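Local coordinates for protein pyridoxine 4-oxidase (Mesorhizobium loti, PDB 4HA6) that probably oxidises the 4-hydroxymethyl group of pyridoxine to an aldehyde, using bound FAD, as a member of the GMC oxidoreductase family, at residues A[101-113]-A[453-465]. Residues are numbered along the deposited sequence; the frame is centred on the assembly and turned at random.
Sequences QAWVDASGDRRWG and MGKDPDAVVDANL
The C-terminal end of helix 97-107 and the turn after it dock on the loop between strands 441-443 and 473-475, where Lys455 and Met453 meet Asp105, Ala106 and Trp112. Helix-end carbonyls lack amides of the next turn, and Lys455 takes up two: its backbone N binds Ala106 O at 2.9 Å, while its NZ reaches Asp105 O, also at 2.9 Å. The long chain suits this double grip, running beside Gly108 before its final bend (chi4 -59°) turns NZ to Asp105 O, nearly in line with that C=O bond. A water links Ala106 O to Asp456 OD1. Gly108 leaves the helix with positive phi, and its CA lies against Lys455 CD (3.8 Å), a place suited to a residue without a side chain.

Further in, the flexible thioether of Met453 crosses one face of Trp112 obliquely, with SD toward the rim in a Met-aromatic contact. Its methyl CE stands 3.7 Å above the five-membered ring centroid, a CH-pi contact 5° off the normal; Arg111 CG lies over the opposite face. NE1 donates to Ala463 O (3.0 Å), close to the ring plane and onto a lone pair of that carbonyl; with Met453 over the face, this limits the ring's rotation. Ala463, with only a methyl group, fits close against Asp109, CB to CB 3.6 Å.

Helix 490-506 joins both segments: Ile496 touches Trp103 and Leu465, and Gln503 binds Arg111 NH1 and Asn464 O, while Leu465 pairs through its backbone with Val475 of strand 473-475, an edge strand, within the chain, of the five-stranded parallel sheet of the Rossmann-type FAD-binding fold.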
# COMPACT_ATOMS: atom_id res chain seq x y z
N GLN A 101 -5.53 -13.22 -10.35
CA GLN A 101 -5.67 -14.65 -10.60
C GLN A 101 -5.06 -15.43 -9.45
O GLN A 101 -5.60 -16.46 -9.04
CB GLN A 101 -5.00 -15.05 -11.92
CG GLN A 101 -5.13 -16.55 -12.23
CD GLN A 101 -6.58 -17.02 -12.31
OE1 GLN A 101 -7.39 -16.44 -13.05
NE2 GLN A 101 -6.93 -18.05 -11.54
N ALA A 102 -3.94 -14.94 -8.93
CA ALA A 102 -3.29 -15.57 -7.79
C ALA A 102 -4.16 -15.49 -6.53
O ALA A 102 -4.11 -16.39 -5.69
CB ALA A 102 -1.91 -14.95 -7.54
N TRP A 103 -4.94 -14.42 -6.39
CA TRP A 103 -5.88 -14.31 -5.26
C TRP A 103 -6.99 -15.35 -5.38
O TRP A 103 -7.46 -15.88 -4.37
CB TRP A 103 -6.55 -12.93 -5.20
CG TRP A 103 -5.64 -11.79 -4.77
CD1 TRP A 103 -4.28 -11.77 -4.79
CD2 TRP A 103 -6.06 -10.51 -4.25
NE1 TRP A 103 -3.82 -10.56 -4.33
CE2 TRP A 103 -4.89 -9.77 -3.98
CE3 TRP A 103 -7.31 -9.94 -3.97
CZ2 TRP A 103 -4.94 -8.47 -3.46
CZ3 TRP A 103 -7.35 -8.64 -3.46
CH2 TRP A 103 -6.17 -7.92 -3.21
N VAL A 104 -7.40 -15.62 -6.63
CA VAL A 104 -8.45 -16.60 -6.90
C VAL A 104 -7.96 -18.00 -6.56
O VAL A 104 -8.65 -18.76 -5.87
CB VAL A 104 -8.88 -16.58 -8.39
CG1 VAL A 104 -9.82 -17.73 -8.69
CG2 VAL A 104 -9.55 -15.27 -8.72
N ASP A 105 -6.78 -18.34 -7.06
CA ASP A 105 -6.15 -19.61 -6.74
C ASP A 105 -6.00 -19.77 -5.22
O ASP A 105 -6.29 -20.82 -4.67
CB ASP A 105 -4.78 -19.72 -7.43
CG ASP A 105 -4.88 -19.60 -8.94
OD1 ASP A 105 -5.98 -19.80 -9.50
OD2 ASP A 105 -3.85 -19.29 -9.58
N ALA A 106 -5.54 -18.71 -4.55
CA ALA A 106 -5.31 -18.78 -3.10
C ALA A 106 -6.62 -18.92 -2.32
O ALA A 106 -6.73 -19.71 -1.38
CB ALA A 106 -4.51 -17.54 -2.62
N SER A 107 -7.63 -18.16 -2.74
CA SER A 107 -8.88 -18.04 -1.98
C SER A 107 -9.92 -19.08 -2.36
O SER A 107 -10.83 -19.38 -1.56
CB SER A 107 -9.50 -16.66 -2.21
OG SER A 107 -9.94 -16.50 -3.56
N GLY A 108 -9.82 -19.59 -3.59
CA GLY A 108 -10.80 -20.53 -4.10
C GLY A 108 -12.10 -19.85 -4.47
O GLY A 108 -13.14 -20.51 -4.62
N ASP A 109 -12.06 -18.52 -4.62
CA ASP A 109 -13.26 -17.77 -4.92
C ASP A 109 -13.07 -16.77 -6.08
O ASP A 109 -12.18 -15.90 -6.02
CB ASP A 109 -13.75 -17.05 -3.66
CG ASP A 109 -15.21 -16.64 -3.75
OD1 ASP A 109 -15.65 -16.25 -4.85
OD2 ASP A 109 -15.93 -16.69 -2.73
N ARG A 110 -13.94 -16.88 -7.08
CA ARG A 110 -13.92 -16.08 -8.31
C ARG A 110 -14.08 -14.58 -8.08
O ARG A 110 -13.74 -13.76 -8.93
CB ARG A 110 -15.07 -16.50 -9.23
CG ARG A 110 -14.91 -17.82 -9.96
CD ARG A 110 -16.13 -18.06 -10.88
NE ARG A 110 -17.38 -18.25 -10.15
CZ ARG A 110 -18.33 -17.32 -10.01
NH1 ARG A 110 -18.18 -16.12 -10.55
NH2 ARG A 110 -19.43 -17.60 -9.33
N ARG A 111 -14.66 -14.23 -6.93
CA ARG A 111 -14.96 -12.83 -6.62
C ARG A 111 -13.72 -11.96 -6.56
O ARG A 111 -13.80 -10.73 -6.69
CB ARG A 111 -15.72 -12.72 -5.31
CG ARG A 111 -15.03 -13.42 -4.15
CD ARG A 111 -15.99 -13.55 -2.98
NE ARG A 111 -16.42 -12.21 -2.64
CZ ARG A 111 -16.70 -11.80 -1.42
NH1 ARG A 111 -16.62 -12.62 -0.39
NH2 ARG A 111 -17.04 -10.53 -1.25
N TRP A 112 -12.57 -12.61 -6.40
CA TRP A 112 -11.31 -11.92 -6.22
C TRP A 112 -10.53 -11.86 -7.52
O TRP A 112 -9.36 -11.48 -7.54
CB TRP A 112 -10.49 -12.63 -5.13
CG TRP A 112 -11.14 -12.49 -3.76
CD1 TRP A 112 -11.65 -13.49 -2.97
CD2 TRP A 112 -11.39 -11.27 -3.05
NE1 TRP A 112 -12.17 -12.96 -1.80
CE2 TRP A 112 -12.02 -11.59 -1.83
CE3 TRP A 112 -11.11 -9.92 -3.32
CZ2 TRP A 112 -12.38 -10.64 -0.90
CZ3 TRP A 112 -11.48 -8.98 -2.40
CH2 TRP A 112 -12.11 -9.33 -1.21
N GLY A 113 -11.18 -12.24 -8.62
CA GLY A 113 -10.56 -12.19 -9.94
C GLY A 113 -10.84 -10.87 -10.63
O GLY A 113 -11.81 -10.18 -10.28
N MET A 453 -5.75 -14.12 3.40
CA MET A 453 -6.94 -14.81 2.95
C MET A 453 -6.51 -16.08 2.23
O MET A 453 -5.58 -16.05 1.41
CB MET A 453 -7.71 -13.89 2.00
CG MET A 453 -8.85 -14.56 1.27
SD MET A 453 -9.75 -13.44 0.17
CE MET A 453 -8.45 -12.99 -1.00
N GLY A 454 -7.17 -17.20 2.52
CA GLY A 454 -6.85 -18.44 1.83
C GLY A 454 -7.91 -19.51 2.06
O GLY A 454 -8.69 -19.44 3.02
N LYS A 455 -7.95 -20.50 1.18
CA LYS A 455 -8.92 -21.60 1.32
C LYS A 455 -8.38 -22.76 2.16
O LYS A 455 -9.13 -23.68 2.52
CB LYS A 455 -9.32 -22.10 -0.06
CG LYS A 455 -8.19 -22.80 -0.82
CD LYS A 455 -8.64 -23.11 -2.26
CE LYS A 455 -7.63 -23.94 -3.00
NZ LYS A 455 -6.31 -23.26 -3.07
N ASP A 456 -7.09 -22.74 2.45
CA ASP A 456 -6.45 -23.82 3.21
C ASP A 456 -6.73 -23.64 4.71
O ASP A 456 -7.05 -22.52 5.15
CB ASP A 456 -4.94 -23.85 2.90
CG ASP A 456 -4.25 -22.53 3.21
OD1 ASP A 456 -4.57 -21.52 2.53
OD2 ASP A 456 -3.38 -22.49 4.11
N PRO A 457 -6.65 -24.73 5.49
CA PRO A 457 -7.12 -24.69 6.89
C PRO A 457 -6.41 -23.67 7.77
O PRO A 457 -7.06 -23.13 8.67
CB PRO A 457 -6.83 -26.10 7.41
CG PRO A 457 -6.88 -26.97 6.19
CD PRO A 457 -6.28 -26.11 5.09
N ASP A 458 -5.13 -23.40 7.51
CA ASP A 458 -4.40 -22.45 8.37
C ASP A 458 -4.30 -21.00 7.85
O ASP A 458 -3.56 -20.20 8.41
CB ASP A 458 -3.02 -23.01 8.74
CG ASP A 458 -3.09 -23.98 9.91
OD1 ASP A 458 -3.83 -23.70 10.88
OD2 ASP A 458 -2.41 -25.02 9.85
N ALA A 459 -5.04 -20.68 6.79
CA ALA A 459 -5.20 -19.28 6.36
C ALA A 459 -5.82 -18.49 7.51
O ALA A 459 -6.54 -19.07 8.34
CB ALA A 459 -6.09 -19.20 5.14
N VAL A 460 -5.56 -17.19 7.57
CA VAL A 460 -6.14 -16.38 8.66
C VAL A 460 -7.60 -16.04 8.43
O VAL A 460 -8.43 -16.16 9.36
CB VAL A 460 -5.31 -15.15 8.98
CG1 VAL A 460 -5.97 -14.33 10.13
CG2 VAL A 460 -3.92 -15.57 9.38
N VAL A 461 -7.94 -15.64 7.20
CA VAL A 461 -9.34 -15.45 6.84
C VAL A 461 -9.75 -16.29 5.64
O VAL A 461 -8.89 -16.75 4.87
CB VAL A 461 -9.70 -13.97 6.59
CG1 VAL A 461 -9.42 -13.17 7.84
CG2 VAL A 461 -8.90 -13.40 5.41
N ASP A 462 -11.05 -16.55 5.52
CA ASP A 462 -11.56 -17.28 4.37
C ASP A 462 -11.84 -16.27 3.27
O ASP A 462 -11.47 -15.10 3.41
CB ASP A 462 -12.80 -18.13 4.73
CG ASP A 462 -14.00 -17.30 5.23
OD1 ASP A 462 -14.06 -16.06 5.05
OD2 ASP A 462 -14.93 -17.91 5.80
N ALA A 463 -12.52 -16.71 2.22
CA ALA A 463 -12.74 -15.88 1.03
C ALA A 463 -13.73 -14.77 1.31
O ALA A 463 -13.81 -13.80 0.56
CB ALA A 463 -13.23 -16.74 -0.12
N ASN A 464 -14.49 -14.92 2.39
CA ASN A 464 -15.44 -13.90 2.83
C ASN A 464 -14.81 -12.91 3.80
O ASN A 464 -15.50 -11.99 4.30
CB ASN A 464 -16.66 -14.56 3.48
CG ASN A 464 -17.49 -15.36 2.48
OD1 ASN A 464 -17.83 -14.87 1.41
ND2 ASN A 464 -17.79 -16.61 2.83
N LEU A 465 -13.52 -13.12 4.09
CA LEU A 465 -12.71 -12.26 4.99
C LEU A 465 -13.01 -12.46 6.48
O LEU A 465 -12.66 -11.60 7.32
CB LEU A 465 -12.81 -10.77 4.60
CG LEU A 465 -12.56 -10.42 3.13
CD1 LEU A 465 -12.63 -8.91 2.89
CD2 LEU A 465 -11.24 -10.98 2.63
O HOH W 1 -4.30 -21.38 -0.13